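Local coordinates for protein chitinase (Chromobacterium violaceum, PDB 4TXG) that probably hydrolyses the glycosidic bonds of chitin as a family 18 glycoside hydrolase that also carries carbohydrate-binding regions, at residues His400-Pro409 with Trp468-Trp479; Glu582-Asp593 with Thr627-Phe636. All coordinates share one frame; numbering follows the deposited sequence.

Contact 1 of 2, residues His400-Pro409 with Trp468-Trp479; sequences HGAWNRFVGP and WKNVSGGSNGLW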
loop_
_atom_site.group_PDB
_atom_site.type_symbol
_atom_site.label_atom_id
_atom_site.label_comp_id
_atom_site.label_asym_id
_atom_site.label_seq_id
_atom_site.Cartn_x
_atom_site.Cartn_y
_atom_site.Cartn_z
ATOM N N HIS A 400 -10.376 -1.787 9.936
ATOM C CA HIS A 400 -11.352 -2.457 10.793
ATOM C C HIS A 400 -12.299 -3.267 9.909
ATOM O O HIS A 400 -12.559 -2.892 8.768
ATOM C CB HIS A 400 -12.147 -1.449 11.638
ATOM C CG HIS A 400 -11.353 -0.844 12.751
ATOM N ND1 HIS A 400 -10.900 -1.579 13.824
ATOM C CD2 HIS A 400 -10.917 0.426 12.955
ATOM C CE1 HIS A 400 -10.217 -0.797 14.641
ATOM N NE2 HIS A 400 -10.217 0.428 14.135
ATOM N N GLY A 401 -12.816 -4.367 10.439
ATOM C CA GLY A 401 -13.657 -5.269 9.669
ATOM C C GLY A 401 -14.080 -6.430 10.544
ATOM O O GLY A 401 -13.605 -6.555 11.672
ATOM N N ALA A 402 -14.941 -7.298 10.020
ATOM C CA ALA A 402 -15.611 -8.288 10.857
ATOM C C ALA A 402 -14.764 -9.523 11.184
ATOM O O ALA A 402 -15.263 -10.487 11.772
ATOM C CB ALA A 402 -16.917 -8.707 10.204
ATOM N N TRP A 403 -13.485 -9.489 10.834
ATOM C CA TRP A 403 -12.538 -10.483 11.342
ATOM C C TRP A 403 -12.320 -10.296 12.851
ATOM O O TRP A 403 -11.852 -11.210 13.534
ATOM C CB TRP A 403 -11.206 -10.398 10.587
ATOM C CG TRP A 403 -10.714 -8.993 10.395
ATOM C CD1 TRP A 403 -9.930 -8.278 11.249
ATOM C CD2 TRP A 403 -10.976 -8.132 9.277
ATOM N NE1 TRP A 403 -9.686 -7.028 10.735
ATOM C CE2 TRP A 403 -10.315 -6.914 9.526
ATOM C CE3 TRP A 403 -11.700 -8.277 8.087
ATOM C CZ2 TRP A 403 -10.356 -5.848 8.632
ATOM C CZ3 TRP A 403 -11.743 -7.211 7.202
ATOM C CH2 TRP A 403 -11.077 -6.015 7.479
ATOM N N ASN A 404 -12.664 -9.125 13.378
ATOM C CA ASN A 404 -12.746 -8.983 14.833
ATOM C C ASN A 404 -13.938 -8.136 15.262
ATOM O O ASN A 404 -14.713 -7.663 14.435
ATOM C CB ASN A 404 -11.435 -8.432 15.414
ATOM C CG ASN A 404 -11.122 -7.015 14.964
ATOM O OD1 ASN A 404 -11.965 -6.130 15.024
ATOM N ND2 ASN A 404 -9.885 -6.799 14.519
ATOM N N ARG A 405 -14.077 -7.952 16.569
ATOM C CA ARG A 405 -15.298 -7.407 17.137
ATOM C C ARG A 405 -15.362 -5.880 17.191
ATOM O O ARG A 405 -16.389 -5.327 17.578
ATOM C CB ARG A 405 -15.477 -7.945 18.556
ATOM C CG ARG A 405 -14.484 -7.339 19.559
ATOM C CD ARG A 405 -14.560 -8.083 20.891
ATOM N NE ARG A 405 -13.640 -7.536 21.890
ATOM C CZ ARG A 405 -12.367 -7.903 22.001
ATOM N NH1 ARG A 405 -11.849 -8.798 21.169
ATOM N NH2 ARG A 405 -11.602 -7.367 22.941
ATOM N N PHE A 406 -14.279 -5.200 16.832
ATOM C CA PHE A 406 -14.220 -3.755 17.024
ATOM C C PHE A 406 -14.869 -3.018 15.858
ATOM O O PHE A 406 -14.315 -2.944 14.766
ATOM C CB PHE A 406 -12.771 -3.305 17.220
ATOM C CG PHE A 406 -12.111 -3.932 18.412
ATOM C CD1 PHE A 406 -12.470 -3.551 19.698
ATOM C CD2 PHE A 406 -11.143 -4.910 18.252
ATOM C CE1 PHE A 406 -11.864 -4.136 20.802
ATOM C CE2 PHE A 406 -10.536 -5.493 19.356
ATOM C CZ PHE A 406 -10.905 -5.106 20.623
ATOM N N VAL A 407 -16.062 -2.488 16.107
ATOM C CA VAL A 407 -16.857 -1.856 15.065
ATOM C C VAL A 407 -16.382 -0.433 14.799
ATOM O O VAL A 407 -16.360 0.396 15.703
ATOM C CB VAL A 407 -18.341 -1.831 15.450
ATOM C CG1 VAL A 407 -19.159 -1.199 14.333
ATOM C CG2 VAL A 407 -18.839 -3.250 15.770
ATOM N N GLY A 408 -16.028 -0.135 13.553
ATOM C CA GLY A 408 -15.504 1.180 13.249
ATOM C C GLY A 408 -15.188 1.357 11.780
ATOM O O GLY A 408 -15.400 0.436 10.987
ATOM N N PRO A 409 -14.670 2.540 11.410
ATOM C CA PRO A 409 -14.426 2.853 9.998
ATOM C C PRO A 409 -13.396 1.931 9.371
ATOM O O PRO A 409 -12.414 1.530 10.008
ATOM C CB PRO A 409 -13.896 4.294 10.023
ATOM C CG PRO A 409 -14.127 4.797 11.415
ATOM C CD PRO A 409 -14.164 3.593 12.304
ATOM N N TRP A 468 -20.808 -5.114 10.254
ATOM C CA TRP A 468 -21.163 -6.016 11.351
ATOM C C TRP A 468 -22.673 -5.992 11.593
ATOM O O TRP A 468 -23.330 -4.997 11.299
ATOM C CB TRP A 468 -20.485 -5.602 12.660
ATOM C CG TRP A 468 -18.983 -5.556 12.713
ATOM C CD1 TRP A 468 -18.165 -6.452 13.344
ATOM C CD2 TRP A 468 -18.122 -4.533 12.182
ATOM N NE1 TRP A 468 -16.848 -6.063 13.222
ATOM C CE2 TRP A 468 -16.795 -4.890 12.511
ATOM C CE3 TRP A 468 -18.341 -3.358 11.449
ATOM C CZ2 TRP A 468 -15.695 -4.120 12.136
ATOM C CZ3 TRP A 468 -17.245 -2.591 11.071
ATOM C CH2 TRP A 468 -15.935 -2.981 11.409
ATOM N N LYS A 469 -23.204 -7.074 12.163
ATOM C CA LYS A 469 -24.582 -7.086 12.650
ATOM C C LYS A 469 -24.546 -7.313 14.149
ATOM O O LYS A 469 -23.487 -7.631 14.697
ATOM C CB LYS A 469 -25.419 -8.163 11.947
ATOM C CG LYS A 469 -24.968 -9.603 12.168
ATOM C CD LYS A 469 -25.890 -10.556 11.402
ATOM C CE LYS A 469 -25.345 -11.979 11.336
ATOM N NZ LYS A 469 -25.628 -12.734 12.584
ATOM N N ASN A 470 -25.694 -7.137 14.802
ATOM C CA ASN A 470 -25.813 -7.336 16.242
ATOM C C ASN A 470 -24.762 -6.546 17.009
ATOM O O ASN A 470 -24.101 -7.076 17.915
ATOM C CB ASN A 470 -25.715 -8.823 16.580
ATOM C CG ASN A 470 -26.784 -9.629 15.896
ATOM O OD1 ASN A 470 -27.921 -9.179 15.777
ATOM N ND2 ASN A 470 -26.425 -10.812 15.415
ATOM N N VAL A 471 -24.596 -5.285 16.615
ATOM C CA VAL A 471 -23.643 -4.376 17.250
ATOM C C VAL A 471 -24.191 -3.816 18.564
ATOM O O VAL A 471 -25.320 -3.330 18.610
ATOM C CB VAL A 471 -23.305 -3.188 16.325
ATOM C CG1 VAL A 471 -22.415 -2.174 17.049
ATOM C CG2 VAL A 471 -22.650 -3.675 15.028
ATOM N N SER A 472 -23.395 -3.876 19.628
ATOM C CA SER A 472 -23.795 -3.256 20.894
ATOM C C SER A 472 -22.774 -2.204 21.320
ATOM O O SER A 472 -21.644 -2.200 20.844
ATOM C CB SER A 472 -23.968 -4.308 21.991
ATOM O OG SER A 472 -22.791 -5.072 22.166
ATOM N N GLY A 473 -23.174 -1.303 22.213
ATOM C CA GLY A 473 -22.283 -0.233 22.624
ATOM C C GLY A 473 -22.066 0.777 21.511
ATOM O O GLY A 473 -22.787 0.781 20.516
ATOM N N GLY A 474 -21.071 1.638 21.681
ATOM C CA GLY A 474 -20.793 2.674 20.706
ATOM C C GLY A 474 -21.849 3.763 20.610
ATOM O O GLY A 474 -22.715 3.899 21.479
ATOM N N SER A 475 -21.761 4.545 19.538
ATOM C CA SER A 475 -22.697 5.632 19.269
ATOM C C SER A 475 -23.128 5.545 17.807
ATOM O O SER A 475 -22.321 5.767 16.905
ATOM C CB SER A 475 -22.054 6.984 19.572
ATOM O OG SER A 475 -22.988 8.041 19.413
ATOM N N ASN A 476 -24.397 5.211 17.575
ATOM C CA ASN A 476 -24.834 4.765 16.251
ATOM C C ASN A 476 -23.884 3.693 15.705
ATOM O O ASN A 476 -23.526 3.694 14.526
ATOM C CB ASN A 476 -24.945 5.949 15.276
ATOM C CG ASN A 476 -26.185 6.795 15.526
ATOM O OD1 ASN A 476 -27.101 6.377 16.229
ATOM N ND2 ASN A 476 -26.229 7.981 14.933
ATOM N N GLY A 477 -23.480 2.775 16.584
ATOM C CA GLY A 477 -22.605 1.675 16.213
ATOM C C GLY A 477 -21.114 1.971 16.250
ATOM O O GLY A 477 -20.295 1.051 16.358
ATOM N N LEU A 478 -20.748 3.244 16.145
ATOM C CA LEU A 478 -19.333 3.617 16.055
ATOM C C LEU A 478 -18.590 3.298 17.346
ATOM O O LEU A 478 -18.983 3.752 18.415
ATOM C CB LEU A 478 -19.179 5.105 15.731
ATOM C CG LEU A 478 -17.736 5.600 15.596
ATOM C CD1 LEU A 478 -17.086 5.012 14.339
ATOM C CD2 LEU A 478 -17.703 7.124 15.553
ATOM N N TRP A 479 -17.511 2.527 17.217
ATOM C CA TRP A 479 -16.690 2.064 18.338
ATOM C C TRP A 479 -17.489 1.163 19.272
ATOM O O TRP A 479 -17.168 1.028 20.456
ATOM C CB TRP A 479 -16.074 3.235 19.123
ATOM C CG TRP A 479 -15.253 4.192 18.281
ATOM C CD1 TRP A 479 -15.294 5.560 18.335
ATOM C CD2 TRP A 479 -14.285 3.863 17.265
ATOM N NE1 TRP A 479 -14.418 6.097 17.426
ATOM C CE2 TRP A 479 -13.780 5.080 16.760
ATOM C CE3 TRP A 479 -13.794 2.660 16.736
ATOM C CZ2 TRP A 479 -12.818 5.133 15.753
ATOM C CZ3 TRP A 479 -12.829 2.719 15.729
ATOM C CH2 TRP A 479 -12.354 3.947 15.256
#

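Contact 2 of 2, residues Glu582-Asp593 with Thr627-Phe636; sequences EQSIAQKAAWID and TLTSLLYNTF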
loop_
_atom_site.group_PDB
_atom_site.type_symbol
_atom_site.label_atom_id
_atom_site.label_comp_id
_atom_site.label_asym_id
_atom_site.label_seq_id
_atom_site.Cartn_x
_atom_site.Cartn_y
_atom_site.Cartn_z
ATOM N N GLU A 582 -18.870 10.625 -1.435
ATOM C CA GLU A 582 -18.322 11.877 -1.948
ATOM C C GLU A 582 -17.814 12.793 -0.840
ATOM O O GLU A 582 -16.866 13.555 -1.042
ATOM C CB GLU A 582 -19.361 12.601 -2.801
ATOM C CG GLU A 582 -19.684 11.836 -4.079
ATOM C CD GLU A 582 -21.101 12.066 -4.575
ATOM O OE1 GLU A 582 -22.000 11.246 -4.250
ATOM O OE2 GLU A 582 -21.311 13.056 -5.307
ATOM N N GLN A 583 -18.424 12.717 0.338
ATOM C CA GLN A 583 -18.003 13.610 1.414
ATOM C C GLN A 583 -16.620 13.216 1.929
ATOM O O GLN A 583 -15.763 14.083 2.142
ATOM C CB GLN A 583 -19.018 13.618 2.565
ATOM C CG GLN A 583 -18.717 14.703 3.615
ATOM C CD GLN A 583 -19.808 14.821 4.666
ATOM O OE1 GLN A 583 -20.770 14.053 4.660
ATOM N NE2 GLN A 583 -19.666 15.791 5.571
ATOM N N SER A 584 -16.388 11.915 2.114
ATOM C CA SER A 584 -15.108 11.473 2.657
ATOM C C SER A 584 -14.008 11.528 1.601
ATOM O O SER A 584 -12.862 11.854 1.916
ATOM C CB SER A 584 -15.211 10.061 3.249
ATOM O OG SER A 584 -15.737 9.115 2.332
ATOM N N ILE A 585 -14.356 11.223 0.352
ATOM C CA ILE A 585 -13.399 11.350 -0.738
ATOM C C ILE A 585 -12.958 12.816 -0.883
ATOM O O ILE A 585 -11.775 13.082 -1.083
ATOM C CB ILE A 585 -13.977 10.813 -2.083
ATOM C CG1 ILE A 585 -14.146 9.289 -2.018
ATOM C CG2 ILE A 585 -13.069 11.185 -3.258
ATOM C CD1 ILE A 585 -12.857 8.528 -1.716
ATOM N N ALA A 586 -13.887 13.764 -0.744
ATOM C CA ALA A 586 -13.510 15.174 -0.874
ATOM C C ALA A 586 -12.578 15.591 0.255
ATOM O O ALA A 586 -11.614 16.338 0.043
ATOM C CB ALA A 586 -14.741 16.066 -0.900
ATOM N N GLN A 587 -12.871 15.109 1.459
ATOM C CA GLN A 587 -12.041 15.412 2.619
ATOM C C GLN A 587 -10.636 14.790 2.465
ATOM O O GLN A 587 -9.631 15.444 2.725
ATOM C CB GLN A 587 -12.738 14.930 3.910
ATOM C CG GLN A 587 -11.980 15.280 5.191
ATOM C CD GLN A 587 -12.826 15.230 6.463
ATOM O OE1 GLN A 587 -14.003 14.864 6.444
ATOM N NE2 GLN A 587 -12.208 15.600 7.590
ATOM N N LYS A 588 -10.559 13.547 1.998
ATOM C CA LYS A 588 -9.262 12.904 1.786
ATOM C C LYS A 588 -8.501 13.551 0.634
ATOM O O LYS A 588 -7.276 13.692 0.687
ATOM C CB LYS A 588 -9.439 11.410 1.525
ATOM C CG LYS A 588 -9.861 10.657 2.787
ATOM C CD LYS A 588 -10.052 9.170 2.520
ATOM C CE LYS A 588 -10.522 8.449 3.783
ATOM N NZ LYS A 588 -10.621 6.964 3.572
ATOM N N ALA A 589 -9.237 13.959 -0.397
ATOM C CA ALA A 589 -8.626 14.610 -1.548
ATOM C C ALA A 589 -8.002 15.945 -1.151
ATOM O O ALA A 589 -6.938 16.309 -1.654
ATOM C CB ALA A 589 -9.653 14.812 -2.659
ATOM N N ALA A 590 -8.655 16.678 -0.253
ATOM C CA ALA A 590 -8.089 17.937 0.219
ATOM C C ALA A 590 -6.774 17.676 0.944
ATOM O O ALA A 590 -5.799 18.413 0.773
ATOM C CB ALA A 590 -9.070 18.670 1.136
ATOM N N TRP A 591 -6.765 16.611 1.741
ATOM C CA TRP A 591 -5.595 16.207 2.515
ATOM C C TRP A 591 -4.434 15.788 1.600
ATOM O O TRP A 591 -3.276 16.101 1.871
ATOM C CB TRP A 591 -5.999 15.080 3.475
ATOM C CG TRP A 591 -4.878 14.462 4.275
ATOM C CD1 TRP A 591 -4.454 14.821 5.517
ATOM C CD2 TRP A 591 -4.059 13.360 3.868
ATOM N NE1 TRP A 591 -3.412 14.002 5.916
ATOM C CE2 TRP A 591 -3.151 13.103 4.917
ATOM C CE3 TRP A 591 -4.017 12.559 2.721
ATOM C CZ2 TRP A 591 -2.202 12.084 4.846
ATOM C CZ3 TRP A 591 -3.074 11.546 2.653
ATOM C CH2 TRP A 591 -2.177 11.322 3.708
ATOM N N ILE A 592 -4.759 15.085 0.517
ATOM C CA ILE A 592 -3.780 14.698 -0.500
ATOM C C ILE A 592 -3.125 15.932 -1.105
ATOM O O ILE A 592 -1.892 16.018 -1.211
ATOM C CB ILE A 592 -4.442 13.858 -1.645
ATOM C CG1 ILE A 592 -4.849 12.470 -1.140
ATOM C CG2 ILE A 592 -3.516 13.751 -2.853
ATOM C CD1 ILE A 592 -3.673 11.531 -0.873
ATOM N N ASP A 593 -3.948 16.894 -1.512
ATOM C CA ASP A 593 -3.417 18.069 -2.185
ATOM C C ASP A 593 -2.601 18.929 -1.234
ATOM O O ASP A 593 -1.541 19.415 -1.598
ATOM C CB ASP A 593 -4.539 18.904 -2.803
ATOM C CG ASP A 593 -4.608 18.771 -4.329
ATOM O OD1 ASP A 593 -3.621 18.321 -4.963
ATOM O OD2 ASP A 593 -5.665 19.126 -4.899
ATOM N N THR A 627 -18.681 8.012 -10.088
ATOM C CA THR A 627 -18.811 9.224 -9.264
ATOM C C THR A 627 -17.558 9.547 -8.436
ATOM O O THR A 627 -17.067 10.681 -8.456
ATOM C CB THR A 627 -20.024 9.120 -8.326
ATOM O OG1 THR A 627 -21.216 9.143 -9.116
ATOM C CG2 THR A 627 -20.060 10.294 -7.344
ATOM N N LEU A 628 -17.025 8.566 -7.721
ATOM C CA LEU A 628 -15.891 8.847 -6.842
ATOM C C LEU A 628 -14.596 9.117 -7.625
ATOM O O LEU A 628 -13.841 10.038 -7.303
ATOM C CB LEU A 628 -15.680 7.701 -5.850
ATOM C CG LEU A 628 -16.876 7.406 -4.943
ATOM C CD1 LEU A 628 -16.515 6.323 -3.930
ATOM C CD2 LEU A 628 -17.378 8.667 -4.231
ATOM N N THR A 629 -14.347 8.332 -8.662
ATOM C CA THR A 629 -13.181 8.569 -9.501
ATOM C C THR A 629 -13.302 9.913 -10.221
ATOM O O THR A 629 -12.311 10.620 -10.395
ATOM C CB THR A 629 -12.995 7.423 -10.502
ATOM O OG1 THR A 629 -12.693 6.227 -9.771
ATOM C CG2 THR A 629 -11.852 7.716 -11.458
ATOM N N SER A 630 -14.521 10.280 -10.614
ATOM C CA SER A 630 -14.736 11.564 -11.273
ATOM C C SER A 630 -14.461 12.725 -10.322
ATOM O O SER A 630 -13.922 13.763 -10.722
ATOM C CB SER A 630 -16.160 11.667 -11.826
ATOM O OG SER A 630 -16.347 10.758 -12.901
ATOM N N LEU A 631 -14.844 12.548 -9.062
ATOM C CA LEU A 631 -14.574 13.564 -8.051
ATOM C C LEU A 631 -13.074 13.709 -7.841
ATOM O O LEU A 631 -12.561 14.827 -7.781
ATOM C CB LEU A 631 -15.264 13.220 -6.729
ATOM C CG LEU A 631 -14.967 14.131 -5.531
ATOM C CD1 LEU A 631 -15.349 15.575 -5.814
ATOM C CD2 LEU A 631 -15.707 13.608 -4.290
ATOM N N LEU A 632 -12.371 12.584 -7.730
ATOM C CA LEU A 632 -10.914 12.626 -7.594
ATOM C C LEU A 632 -10.267 13.326 -8.799
ATOM O O LEU A 632 -9.425 14.218 -8.647
ATOM C CB LEU A 632 -10.345 11.211 -7.443
ATOM C CG LEU A 632 -10.595 10.502 -6.118
ATOM C CD1 LEU A 632 -10.182 9.039 -6.221
ATOM C CD2 LEU A 632 -9.852 11.199 -4.989
ATOM N N TYR A 633 -10.658 12.909 -9.997
ATOM C CA TYR A 633 -10.086 13.478 -11.208
ATOM C C TYR A 633 -10.389 14.968 -11.362
ATOM O O TYR A 633 -9.513 15.756 -11.731
ATOM C CB TYR A 633 -10.575 12.728 -12.453
ATOM C CG TYR A 633 -10.037 13.363 -13.704
ATOM C CD1 TYR A 633 -8.690 13.259 -14.026
ATOM C CD2 TYR A 633 -10.857 14.118 -14.534
ATOM C CE1 TYR A 633 -8.177 13.871 -15.148
ATOM C CE2 TYR A 633 -10.354 14.738 -15.658
ATOM C CZ TYR A 633 -9.015 14.607 -15.964
ATOM O OH TYR A 633 -8.505 15.223 -17.085
ATOM N N ASN A 634 -11.632 15.361 -11.099
ATOM C CA ASN A 634 -12.006 16.767 -11.236
ATOM C C ASN A 634 -11.258 17.641 -10.231
ATOM O O ASN A 634 -10.921 18.787 -10.516
ATOM C CB ASN A 634 -13.518 16.940 -11.067
ATOM C CG ASN A 634 -14.298 16.429 -12.270
ATOM O OD1 ASN A 634 -13.809 16.471 -13.404
ATOM N ND2 ASN A 634 -15.514 15.943 -12.029
ATOM N N THR A 635 -10.996 17.084 -9.058
ATOM C CA THR A 635 -10.239 17.786 -8.034
ATOM C C THR A 635 -8.766 17.914 -8.426
ATOM O O THR A 635 -8.176 18.985 -8.300
ATOM C CB THR A 635 -10.356 17.065 -6.687
ATOM O OG1 THR A 635 -11.741 16.963 -6.326
ATOM C CG2 THR A 635 -9.595 17.816 -5.600
ATOM N N PHE A 636 -8.180 16.829 -8.925
ATOM C CA PHE A 636 -6.734 16.792 -9.160
ATOM C C PHE A 636 -6.275 17.279 -10.549
ATOM O O PHE A 636 -5.070 17.383 -10.791
ATOM C CB PHE A 636 -6.218 15.363 -8.936
ATOM C CG PHE A 636 -6.368 14.868 -7.517
ATOM C CD1 PHE A 636 -6.389 15.759 -6.448
ATOM C CD2 PHE A 636 -6.453 13.500 -7.257
ATOM C CE1 PHE A 636 -6.510 15.302 -5.141
ATOM C CE2 PHE A 636 -6.580 13.028 -5.958
ATOM C CZ PHE A 636 -6.606 13.935 -4.888
#

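Contact 1 of 2, residues His400-Pro409 with Trp468-Trp479
Two loops that follow strands 391-395 and 457-462 of the family 18 TIM barrel pack together here, with the indole of Trp468, at the end of strand 466-468, inserted into the bend made by His400-Pro409. The bend begins with a type I turn from Gly401 to Asn404 and continues as an Asx turn, in which Asn404 OD1 accepts the backbone N-H of Phe406. This folding presents the carbonyl of Asn404 to the indole: Trp468 NE1 donates to Asn404 O at 2.9 Å, with an N-H...O angle of 172° and the acceptor in the ring plane. Both faces of the ring are occupied. Ala402 CB makes a CH-pi contact 4.2 Å from the centroid of the five-membered ring, a methyl small enough to sit close over the ring, while across the opposite face Val407 CA makes another, 3.8 Å from the centroid of the six-membered ring. Val407 is branched, and each branch has its own task: CG1, anti to the backbone N (chi1 -179°), touches Trp468 CE3 at 3.7 Å, and CG2 reaches both Trp468 CG and the methyls of Val471.

Farther along, Trp479 N makes a weak bond to Val407 O. The Trp479 indole turns its edge toward the face of the His400 imidazole, an offset edge-to-face pair with planes at 75°, and Pro409 CD meets Trp479 CH2 at 3.5 Å. His400 NE2 bonds to Asp419 and Trp479 NE1 to Asp416, so each ring has a polar atom held from outside the two segments. Trp468 thus has its polar N-H satisfied by a nearly straight bond, with Ala402 packed on one face and Val407 on the other, a combination that probably fixes the rotation of the buried indole.

Contact 2 of 2, residues Glu582-Asp593 with Thr627-Phe636
Helices 582-593 and 627-636 run in nearly the same direction, their axes 10.0 Å apart at closest approach and crossing at -29°, with Ala589 and Leu632 among the residues whose backbones come nearest. Ile585 points into the middle of the interface. Its CG2 branch, anti to the backbone N, lies 3.7 Å from both Leu631 CD2 and Leu632 CD2, while CG1 turns to Leu628 CD2 at 4.0 Å, so one beta-branched residue meets three leucines. Leu631 CD2 also rests 3.4 Å from Glu582 O, against the first turn of the neighbouring helix. There the end of the Glu582 side chain crosses Thr627 at about a right angle, Thr627 CG2 lying 3.4 Å from Glu582 CD; the main polar partner of both residues is Tyr609.

Both helices lie on the outside of the TIM barrel: Ile585 also packs on Val461 of strand 457-462, and Leu632 and Phe636 on Val600 of strand 599-603. Helix 582-594 belongs to the beta-alpha-beta connection that leads into this last parallel strand.

Toward the C-terminal ends, small Ala589 makes room for a large ring: its CB meets Phe636 CZ at 3.9 Å, and Ile592 CG2 touches the same CZ from the next turn. The edge of the phenyl ring faces Ala589 O and Asp593 OD2, the latter 3.8 Å from Phe636 CD1, with carboxylate and ring planes 72° apart. Asp593 forms salt bridges with Arg153 and Arg154, which probably favour its ionised form. Thr635 OG1 donates to Leu631 O at 2.7 Å, which satisfies the hydroxyl within its own helix and lets CG2 turn to Ala589.

How the contacts relate
From the N terminus, the chain builds most of the barrel before reaching His400-Pro409, just after strand 391-395. It then passes through helices 420-424 and 441-448 and strand 457-462 before contact 1 closes this loop at Trp468-Trp479. Only later, after the antiparallel strands 556-560, 565-570 and 575-578, does contact 2 open at helix 582-593; it closes beyond strand 599-603 at helix 627-636. The two loops are in series, neither nesting nor crossing. Contact 1 joins loops beyond the barrel strands, contact 2 helices packed outside them. Their centres lie 26 Å apart, without touching, yet strand 575-578 borders contact 1 and leads into helix 582-594.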